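PDB 3G9K: capsule biosynthesis protein capD from Bacillus anthracis, which cleaves the poly-gamma-D-glutamate capsule and, as a transpeptidase of the gamma-glutamyltransferase family, joins capsule fragments by an amide bond to meso-diaminopimelic acid in the peptidoglycan. Local coordinates for residues Thr58-Thr63 / Asn80-Ile85; Thr115-Ile120 / Pro143-Gly148; Gly98-Ile103 / Thr162-Gly167. All coordinates share one frame; numbering follows the deposited sequence.

Contact 1. Residues Thr58-Thr63 / Asn80-Ile85. With GLU (glutamic acid), chain E.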
loop_
_atom_site.group_PDB
_atom_site.type_symbol
_atom_site.label_atom_id
_atom_site.label_comp_id
_atom_site.label_asym_id
_atom_site.label_seq_id
_atom_site.Cartn_x
_atom_site.Cartn_y
_atom_site.Cartn_z
ATOM N N THR B 58 9.074 -2.627 7.173
ATOM C CA THR B 58 8.063 -3.051 6.205
ATOM C C THR B 58 8.609 -2.925 4.803
ATOM O O THR B 58 9.444 -2.061 4.504
ATOM C CB THR B 58 6.724 -2.252 6.344
ATOM O OG1 THR B 58 5.817 -2.634 5.297
ATOM C CG2 THR B 58 6.988 -0.780 6.287
ATOM N N PHE B 59 8.147 -3.785 3.939
ATOM C CA PHE B 59 8.554 -3.769 2.578
ATOM C C PHE B 59 7.711 -2.835 1.720
ATOM O O PHE B 59 7.969 -2.684 0.562
ATOM C CB PHE B 59 8.527 -5.187 2.030
ATOM C CG PHE B 59 9.802 -5.948 2.266
ATOM C CD1 PHE B 59 10.864 -5.804 1.430
ATOM C CD2 PHE B 59 9.926 -6.782 3.327
ATOM C CE1 PHE B 59 12.009 -6.487 1.652
ATOM C CE2 PHE B 59 11.087 -7.452 3.550
ATOM C CZ PHE B 59 12.111 -7.309 2.715
HETATM N N MSE B 60 6.692 -2.231 2.306
HETATM C CA MSE B 60 5.893 -1.201 1.622
HETATM C C MSE B 60 6.790 -0.106 1.055
HETATM O O MSE B 60 7.735 0.327 1.719
HETATM C CB MSE B 60 4.856 -0.591 2.569
HETATM C CG MSE B 60 3.708 -1.533 2.967
HETATM SE SE MSE B 60 2.384 -0.567 4.026
HETATM C CE MSE B 60 3.304 -0.422 5.754
ATOM N N ALA B 61 6.480 0.347 -0.136
ATOM C CA ALA B 61 7.297 1.301 -0.834
ATOM C C ALA B 61 6.560 2.235 -1.811
ATOM O O ALA B 61 6.790 2.193 -2.967
ATOM C CB ALA B 61 8.399 0.604 -1.517
ATOM N N PRO B 62 5.704 3.099 -1.302
ATOM C CA PRO B 62 5.042 4.090 -2.169
ATOM C C PRO B 62 6.135 4.930 -2.837
ATOM O O PRO B 62 7.113 5.283 -2.185
ATOM C CB PRO B 62 4.182 4.907 -1.206
ATOM C CG PRO B 62 4.801 4.632 0.182
ATOM C CD PRO B 62 5.382 3.281 0.120
ATOM N N THR B 63 5.957 5.193 -4.127
ATOM C CA THR B 63 7.012 5.697 -4.982
ATOM C C THR B 63 6.420 6.679 -6.016
ATOM O O THR B 63 5.279 6.528 -6.460
ATOM C CB THR B 63 7.771 4.500 -5.656
ATOM O OG1 THR B 63 8.392 3.695 -4.643
ATOM C CG2 THR B 63 8.889 4.953 -6.684
ATOM N N ASN B 80 6.584 -8.994 1.942
ATOM C CA ASN B 80 8.002 -9.042 1.578
ATOM C C ASN B 80 8.291 -9.238 0.086
ATOM O O ASN B 80 9.467 -9.301 -0.297
ATOM C CB ASN B 80 8.785 -10.077 2.439
ATOM C CG ASN B 80 8.312 -11.522 2.237
ATOM O OD1 ASN B 80 7.726 -11.870 1.209
ATOM N ND2 ASN B 80 8.608 -12.377 3.213
ATOM N N ARG B 81 7.244 -9.307 -0.745
ATOM C CA ARG B 81 7.375 -9.468 -2.201
ATOM C C ARG B 81 7.314 -8.134 -2.952
ATOM O O ARG B 81 7.653 -8.064 -4.135
ATOM C CB ARG B 81 6.294 -10.428 -2.722
ATOM C CG ARG B 81 6.504 -11.816 -2.167
ATOM C CD ARG B 81 5.408 -12.775 -2.339
ATOM N NE ARG B 81 4.088 -12.246 -2.037
ATOM C CZ ARG B 81 3.505 -12.214 -0.843
ATOM N NH1 ARG B 81 4.139 -12.598 0.243
ATOM N NH2 ARG B 81 2.280 -11.732 -0.735
ATOM N N ILE B 82 6.931 -7.064 -2.249
ATOM C CA ILE B 82 6.598 -5.804 -2.899
ATOM C C ILE B 82 7.632 -5.350 -3.916
ATOM O O ILE B 82 7.274 -5.073 -5.063
ATOM C CB ILE B 82 6.291 -4.697 -1.872
ATOM C CG1 ILE B 82 4.890 -4.944 -1.240
ATOM C CG2 ILE B 82 6.352 -3.311 -2.562
ATOM C CD1 ILE B 82 4.572 -4.042 -0.032
ATOM N N PRO B 83 8.909 -5.220 -3.505
ATOM C CA PRO B 83 9.886 -4.764 -4.499
ATOM C C PRO B 83 10.189 -5.770 -5.590
ATOM O O PRO B 83 10.575 -5.378 -6.673
ATOM C CB PRO B 83 11.114 -4.450 -3.679
ATOM C CG PRO B 83 10.990 -5.258 -2.484
ATOM C CD PRO B 83 9.520 -5.400 -2.184
ATOM N N GLN B 84 9.973 -7.052 -5.312
ATOM C CA GLN B 84 10.028 -8.091 -6.369
ATOM C C GLN B 84 8.901 -7.981 -7.369
ATOM O O GLN B 84 9.046 -8.365 -8.499
ATOM C CB GLN B 84 10.017 -9.484 -5.760
ATOM C CG GLN B 84 11.313 -9.796 -4.985
ATOM C CD GLN B 84 11.425 -11.262 -4.701
ATOM O OE1 GLN B 84 11.292 -11.703 -3.558
ATOM N NE2 GLN B 84 11.592 -12.032 -5.745
ATOM N N ILE B 85 7.751 -7.497 -6.914
ATOM C CA ILE B 85 6.638 -7.240 -7.783
ATOM C C ILE B 85 6.880 -6.011 -8.642
ATOM O O ILE B 85 6.702 -6.067 -9.874
ATOM C CB ILE B 85 5.338 -7.104 -6.937
ATOM C CG1 ILE B 85 4.980 -8.477 -6.327
ATOM C CG2 ILE B 85 4.180 -6.540 -7.767
ATOM C CD1 ILE B 85 4.139 -8.427 -5.080
HETATM N N GLU E . 2.650 -13.320 4.348
HETATM C CA GLU E . 2.476 -11.901 4.795
HETATM C C GLU E . 2.003 -10.958 3.677
HETATM O O GLU E . 2.005 -11.309 2.488
HETATM C CB GLU E . 3.760 -11.354 5.422
HETATM C CG GLU E . 4.842 -10.946 4.440
HETATM C CD GLU E . 5.883 -10.077 5.111
HETATM O OE1 GLU E . 5.504 -8.994 5.627
HETATM O OE2 GLU E . 7.071 -10.484 5.138
#
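Van der Waals packing of Phe59 and Met60 against Asn80, Ile82 and Pro83 makes this a buried contact at the substrate pocket of an Ntn-hydrolase fold, where the loop entering strand 63-67 meets the start of helix 82-94. No hydrogen bond crosses between the segments, and together they bury 272 Å². Phe59 carries the largest share. Its ring lies against the backbone of Asn80, with CD2 of Phe59 3.4 Å from CA of Asn80, and the carbonyl O of Asn80 sits 4.1 Å above the ring plane, over its centre. The Asn80 amide plane is turned 84° from the ring. On the CD1 side the Phe59 ring meets CD of Pro83 at 3.9 Å, the two side chains crossing at about a right angle. Farther along, the two branches of Ile82 meet successive loop residues: CG2 of Ile82 approaches the carbonyl O of Phe59, and CD1 of Ile82 lies 3.5 Å from CA of Met60. An ST turn shapes that loop: Met60 N donates to OG1 of Thr58 at 169°. Met60, a selenomethionine in this crystal, also touches the nucleophile Thr1, and the Phe59 ring stacks on Tyr279 of the other CapD chain. Residues Asn80 and Arg81 belong to the poly-gamma-D-glutamate site, and here they face a bound glutamate. CG of Asn80 is held between its backbone N and carbonyl carbon (chi1 63°), and ND2 of Asn80 lies 3.1 Å from OE2 of the ligand. Arg81 approaches the opposite end of the ligand: NH2 of Arg81 hydrogen-bonds O of the glutamate at 3.3 Å, and NH1 of Arg81 adds a weak hydrogen bond to that same O at 3.4 Å.

Contact 2. Residues Thr115-Ile120 / Pro143-Gly148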
loop_
_atom_site.group_PDB
_atom_site.type_symbol
_atom_site.label_atom_id
_atom_site.label_comp_id
_atom_site.label_asym_id
_atom_site.label_seq_id
_atom_site.Cartn_x
_atom_site.Cartn_y
_atom_site.Cartn_z
ATOM N N THR B 115 13.461 -21.036 -3.733
ATOM C CA THR B 115 12.223 -21.300 -4.487
ATOM C C THR B 115 11.812 -20.110 -5.367
ATOM O O THR B 115 11.955 -18.950 -4.976
ATOM C CB THR B 115 11.012 -21.600 -3.550
ATOM O OG1 THR B 115 11.339 -22.649 -2.622
ATOM C CG2 THR B 115 9.777 -22.002 -4.363
ATOM N N ALA B 116 11.291 -20.416 -6.546
ATOM C CA ALA B 116 10.681 -19.419 -7.408
ATOM C C ALA B 116 9.169 -19.659 -7.371
ATOM O O ALA B 116 8.683 -20.721 -7.752
ATOM C CB ALA B 116 11.225 -19.521 -8.814
ATOM N N TYR B 117 8.433 -18.688 -6.839
ATOM C CA TYR B 117 6.988 -18.756 -6.825
ATOM C C TYR B 117 6.503 -18.152 -8.122
ATOM O O TYR B 117 6.982 -17.114 -8.532
ATOM C CB TYR B 117 6.408 -18.018 -5.631
ATOM C CG TYR B 117 6.663 -18.699 -4.299
ATOM C CD1 TYR B 117 6.173 -19.984 -4.034
ATOM C CD2 TYR B 117 7.358 -18.048 -3.296
ATOM C CE1 TYR B 117 6.389 -20.600 -2.796
ATOM C CE2 TYR B 117 7.594 -18.658 -2.060
ATOM C CZ TYR B 117 7.111 -19.927 -1.818
ATOM O OH TYR B 117 7.350 -20.489 -0.583
ATOM N N THR B 118 5.555 -18.819 -8.762
ATOM C CA THR B 118 5.159 -18.494 -10.115
ATOM C C THR B 118 3.642 -18.422 -10.134
ATOM O O THR B 118 2.971 -19.226 -9.509
ATOM C CB THR B 118 5.676 -19.575 -11.116
ATOM O OG1 THR B 118 7.094 -19.385 -11.352
ATOM C CG2 THR B 118 4.948 -19.475 -12.382
ATOM N N GLU B 119 3.103 -17.446 -10.854
ATOM C CA GLU B 119 1.660 -17.234 -10.884
ATOM C C GLU B 119 0.945 -18.201 -11.833
ATOM O O GLU B 119 -0.229 -18.540 -11.611
ATOM C CB GLU B 119 1.367 -15.779 -11.255
ATOM C CG GLU B 119 -0.047 -15.328 -10.970
ATOM C CD GLU B 119 -0.226 -13.800 -11.046
ATOM O OE1 GLU B 119 0.636 -13.104 -11.585
ATOM O OE2 GLU B 119 -1.278 -13.303 -10.615
ATOM N N ILE B 120 1.644 -18.618 -12.889
ATOM C CA ILE B 120 1.170 -19.674 -13.796
ATOM C C ILE B 120 2.088 -20.890 -13.759
ATOM O O ILE B 120 3.246 -20.821 -13.291
ATOM C CB ILE B 120 1.072 -19.222 -15.287
ATOM C CG1 ILE B 120 2.402 -18.617 -15.790
ATOM C CG2 ILE B 120 -0.022 -18.244 -15.447
ATOM C CD1 ILE B 120 2.403 -18.216 -17.314
ATOM N N PRO B 143 -4.206 -15.119 -6.307
ATOM C CA PRO B 143 -3.918 -13.873 -7.044
ATOM C C PRO B 143 -3.341 -12.761 -6.158
ATOM O O PRO B 143 -2.328 -12.146 -6.533
ATOM C CB PRO B 143 -5.285 -13.479 -7.618
ATOM C CG PRO B 143 -5.975 -14.761 -7.807
ATOM C CD PRO B 143 -5.564 -15.606 -6.623
ATOM N N ALA B 144 -3.945 -12.564 -4.980
ATOM C CA ALA B 144 -3.476 -11.551 -4.019
ATOM C C ALA B 144 -2.001 -11.728 -3.581
ATOM O O ALA B 144 -1.338 -10.750 -3.192
ATOM C CB ALA B 144 -4.413 -11.497 -2.796
ATOM N N PHE B 145 -1.469 -12.950 -3.693
ATOM C CA PHE B 145 -0.079 -13.226 -3.337
ATOM C C PHE B 145 0.894 -12.376 -4.144
ATOM O O PHE B 145 1.943 -11.993 -3.657
ATOM C CB PHE B 145 0.231 -14.713 -3.582
ATOM C CG PHE B 145 1.609 -15.113 -3.186
ATOM C CD1 PHE B 145 1.896 -15.440 -1.871
ATOM C CD2 PHE B 145 2.646 -15.121 -4.119
ATOM C CE1 PHE B 145 3.149 -15.782 -1.502
ATOM C CE2 PHE B 145 3.925 -15.458 -3.746
ATOM C CZ PHE B 145 4.180 -15.797 -2.432
ATOM N N PHE B 146 0.569 -12.129 -5.401
ATOM C CA PHE B 146 1.483 -11.416 -6.287
ATOM C C PHE B 146 1.192 -9.920 -6.339
ATOM O O PHE B 146 1.696 -9.218 -7.213
ATOM C CB PHE B 146 1.471 -12.065 -7.667
ATOM C CG PHE B 146 2.125 -13.426 -7.672
ATOM C CD1 PHE B 146 3.492 -13.538 -7.717
ATOM C CD2 PHE B 146 1.376 -14.568 -7.580
ATOM C CE1 PHE B 146 4.096 -14.780 -7.698
ATOM C CE2 PHE B 146 1.985 -15.825 -7.577
ATOM C CZ PHE B 146 3.335 -15.915 -7.621
ATOM N N GLY B 147 0.362 -9.452 -5.412
ATOM C CA GLY B 147 0.234 -8.001 -5.153
ATOM C C GLY B 147 -0.995 -7.351 -5.739
ATOM O O GLY B 147 -1.989 -7.998 -5.956
ATOM N N GLY B 148 -0.890 -6.057 -6.018
ATOM C CA GLY B 148 -2.036 -5.227 -6.432
ATOM C C GLY B 148 -1.555 -3.850 -6.811
ATOM O O GLY B 148 -1.811 -2.860 -6.066
#
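Glu119 lays its CB over one face of the Phe146 ring, a CH-pi contact that begins where strand 115-118, the middle strand of a three-stranded mixed sheet, runs out into loop. CB of Glu119 stands 4.0 Å from the ring centroid of Phe146 and 23° off the ring normal. The two side chains slide past each other in opposite directions, so CG and CD of Glu119 continue back over CD2 of Phe146, and the carboxylate plane is only 24° from the ring plane. CG of Glu119 is anti to the backbone N and the chain is extended beyond it, which carries the carboxylate along the ring. The carboxylate is held at its far end by a salt bridge from OE2 to Arg168 and a hydrogen bond from the N of Arg108 to OE1.

The opposite face of Phe146 is covered by its neighbour: CD2 of Phe145 lies 3.5 Å above it, over the centre. Phe146 is thus sandwiched between Glu119 and Phe145, and its CZ also abuts the Thr118-Glu119 peptide, 3.6 Å from N of Glu119. Phe145 in turn points its edge at the face of Tyr117, a T-shaped pair with centroids 5.6 Å apart and planes at 74°. Outside the two segments, Phe145 makes a cation-pi contact with Arg81 of the capsule-binding site, which ties this aromatic cluster to the pocket. The T-shaped pair closes through CZ of Phe145, which comes to 4.0 Å from CD2 of Tyr117.

Contact 3. Residues Gly98-Ile103 / Thr162-Gly167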
loop_
_atom_site.group_PDB
_atom_site.type_symbol
_atom_site.label_atom_id
_atom_site.label_comp_id
_atom_site.label_asym_id
_atom_site.label_seq_id
_atom_site.Cartn_x
_atom_site.Cartn_y
_atom_site.Cartn_z
ATOM N N GLY B 98 5.703 -1.841 -23.370
ATOM C CA GLY B 98 4.284 -1.678 -23.572
ATOM C C GLY B 98 3.659 -0.748 -22.548
ATOM O O GLY B 98 4.354 -0.044 -21.819
ATOM N N SER B 99 2.328 -0.751 -22.520
ATOM C CA SER B 99 1.573 0.097 -21.627
ATOM C C SER B 99 1.805 -0.436 -20.233
ATOM O O SER B 99 2.027 -1.625 -20.063
ATOM C CB SER B 99 0.069 0.075 -21.953
ATOM O OG SER B 99 -0.575 -1.143 -21.590
ATOM N N LEU B 100 1.811 0.463 -19.261
ATOM C CA LEU B 100 1.917 0.086 -17.860
ATOM C C LEU B 100 0.832 -0.929 -17.493
ATOM O O LEU B 100 1.111 -1.890 -16.774
ATOM C CB LEU B 100 1.813 1.315 -16.972
ATOM C CG LEU B 100 2.108 1.076 -15.481
ATOM C CD1 LEU B 100 3.476 0.331 -15.264
ATOM C CD2 LEU B 100 2.054 2.382 -14.705
ATOM N N GLN B 101 -0.369 -0.772 -18.017
ATOM C CA GLN B 101 -1.451 -1.700 -17.694
ATOM C C GLN B 101 -1.190 -3.140 -18.224
ATOM O O GLN B 101 -1.414 -4.108 -17.492
ATOM C CB GLN B 101 -2.800 -1.200 -18.222
ATOM C CG GLN B 101 -3.975 -2.131 -17.856
ATOM C CD GLN B 101 -4.268 -2.134 -16.342
ATOM O OE1 GLN B 101 -4.727 -1.139 -15.807
ATOM N NE2 GLN B 101 -4.017 -3.258 -15.668
ATOM N N ASP B 102 -0.759 -3.278 -19.477
ATOM C CA ASP B 102 -0.401 -4.596 -20.030
ATOM C C ASP B 102 0.677 -5.276 -19.161
ATOM O O ASP B 102 0.538 -6.427 -18.787
ATOM C CB ASP B 102 0.040 -4.494 -21.510
ATOM C CG ASP B 102 -1.153 -4.346 -22.459
ATOM O OD1 ASP B 102 -2.003 -5.282 -22.439
ATOM O OD2 ASP B 102 -1.257 -3.298 -23.169
ATOM N N ILE B 103 1.729 -4.542 -18.839
ATOM C CA ILE B 103 2.808 -5.037 -17.981
ATOM C C ILE B 103 2.280 -5.528 -16.615
ATOM O O ILE B 103 2.617 -6.626 -16.157
ATOM C CB ILE B 103 3.898 -3.952 -17.793
ATOM C CG1 ILE B 103 4.565 -3.660 -19.143
ATOM C CG2 ILE B 103 4.968 -4.421 -16.781
ATOM C CD1 ILE B 103 5.246 -2.297 -19.241
ATOM N N THR B 162 -3.304 9.306 -17.224
ATOM C CA THR B 162 -3.805 7.955 -17.396
ATOM C C THR B 162 -3.362 7.155 -16.154
ATOM O O THR B 162 -2.758 7.700 -15.213
ATOM C CB THR B 162 -3.290 7.274 -18.667
ATOM O OG1 THR B 162 -1.850 7.357 -18.669
ATOM C CG2 THR B 162 -3.875 7.974 -19.919
ATOM N N GLY B 163 -3.700 5.885 -16.142
ATOM C CA GLY B 163 -3.457 5.066 -14.945
ATOM C C GLY B 163 -3.514 3.603 -15.246
ATOM O O GLY B 163 -3.703 3.166 -16.412
ATOM N N ALA B 164 -3.364 2.825 -14.180
ATOM C CA ALA B 164 -3.468 1.386 -14.244
ATOM C C ALA B 164 -3.921 0.878 -12.902
ATOM O O ALA B 164 -3.618 1.469 -11.874
ATOM C CB ALA B 164 -2.146 0.763 -14.624
ATOM N N GLY B 165 -4.682 -0.207 -12.935
ATOM C CA GLY B 165 -5.140 -0.867 -11.723
ATOM C C GLY B 165 -4.883 -2.365 -11.867
ATOM O O GLY B 165 -4.847 -2.895 -12.974
ATOM N N ASP B 166 -4.766 -3.062 -10.760
ATOM C CA ASP B 166 -4.469 -4.487 -10.791
ATOM C C ASP B 166 -5.755 -5.312 -10.587
ATOM O O ASP B 166 -6.296 -5.347 -9.506
ATOM C CB ASP B 166 -3.461 -4.785 -9.689
ATOM C CG ASP B 166 -2.677 -6.050 -9.926
ATOM O OD1 ASP B 166 -3.240 -7.046 -10.444
ATOM O OD2 ASP B 166 -1.493 -6.051 -9.529
ATOM N N GLY B 167 -6.166 -6.022 -11.626
ATOM C CA GLY B 167 -7.309 -6.955 -11.545
ATOM C C GLY B 167 -7.221 -8.014 -10.456
ATOM O O GLY B 167 -8.237 -8.518 -9.980
#
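Gln101 and Gly165 exchange two hydrogen bonds, the primary amide of the side chain reading both polar atoms of one backbone residue. Gly165 N donates to OE1 of Gln101 at 3.0 Å, while NE2 of Gln101 donates to Gly165 O at 2.8 Å. The second of these bonds is close to straight, with an N-H...O angle of 162°. Its acceptor, O of Gly165, lies almost in the amide plane of Gln101, 3° out of it. The Gln101 amide therefore pairs with the chain just beyond strand 160-164 much as a neighbouring strand would.

Next to these bonds sits Ala164, whose CB points toward the helix. CB of Ala164 lies against OE1 of Gln101 at 3.4 Å, and on its other flank it has a loose apolar approach to CG of Leu100 at 4.4 Å. Gln101 reaches Gly165 because CG is anti to the backbone N and the chain then bends at chi2 (68°), bringing CD round toward the strand end.

One shell further out, the helix that carries Gln101 is fixed at its start. Ser99 is the N-cap: its OG accepts from Asp102 N at 3.0 Å and also donates to OD2 of Asp102. Leu100 packs on Ile89 and Tyr93 of helix 82-94 and on Ala151 and Ile153 of strand 150-155, so helix 100-105 lies against the four-stranded antiparallel sheet of this Ntn-hydrolase fold. On the strand side, Ala164 pairs with Ala151, its O accepts from Ser24 OG of the other CapD chain, and Asp166 forms salt bridges to Arg108 and Arg168.

Because the side-chain amide supplies one donor and one acceptor, it satisfies both backbone polar groups of the buried Gly165 where the regular strand has ended.

Contact 1 lies nearest the catalytic centre: Met60 is about 4 Å, side chain to side chain, from the nucleophile Thr1. Contact 2, its centre 14 Å away, joins it directly, since NE of Arg81 lies 2.7 Å from O of Phe145, a probable hydrogen bond that would help position this capsule-binding arginine; the Phe145 side chain is about 6 Å from a bound glutamate. Contact 3 is more remote, 18 Å centre to centre from contact 1 with no touch between them, but it meets contact 2 where OD2 of Asp166 packs 3.3 Å from CA of Gly148. Gly165 of contact 3 is still about 8 Å from the side chain of Arg169, another residue of the poly-gamma-D-glutamate site.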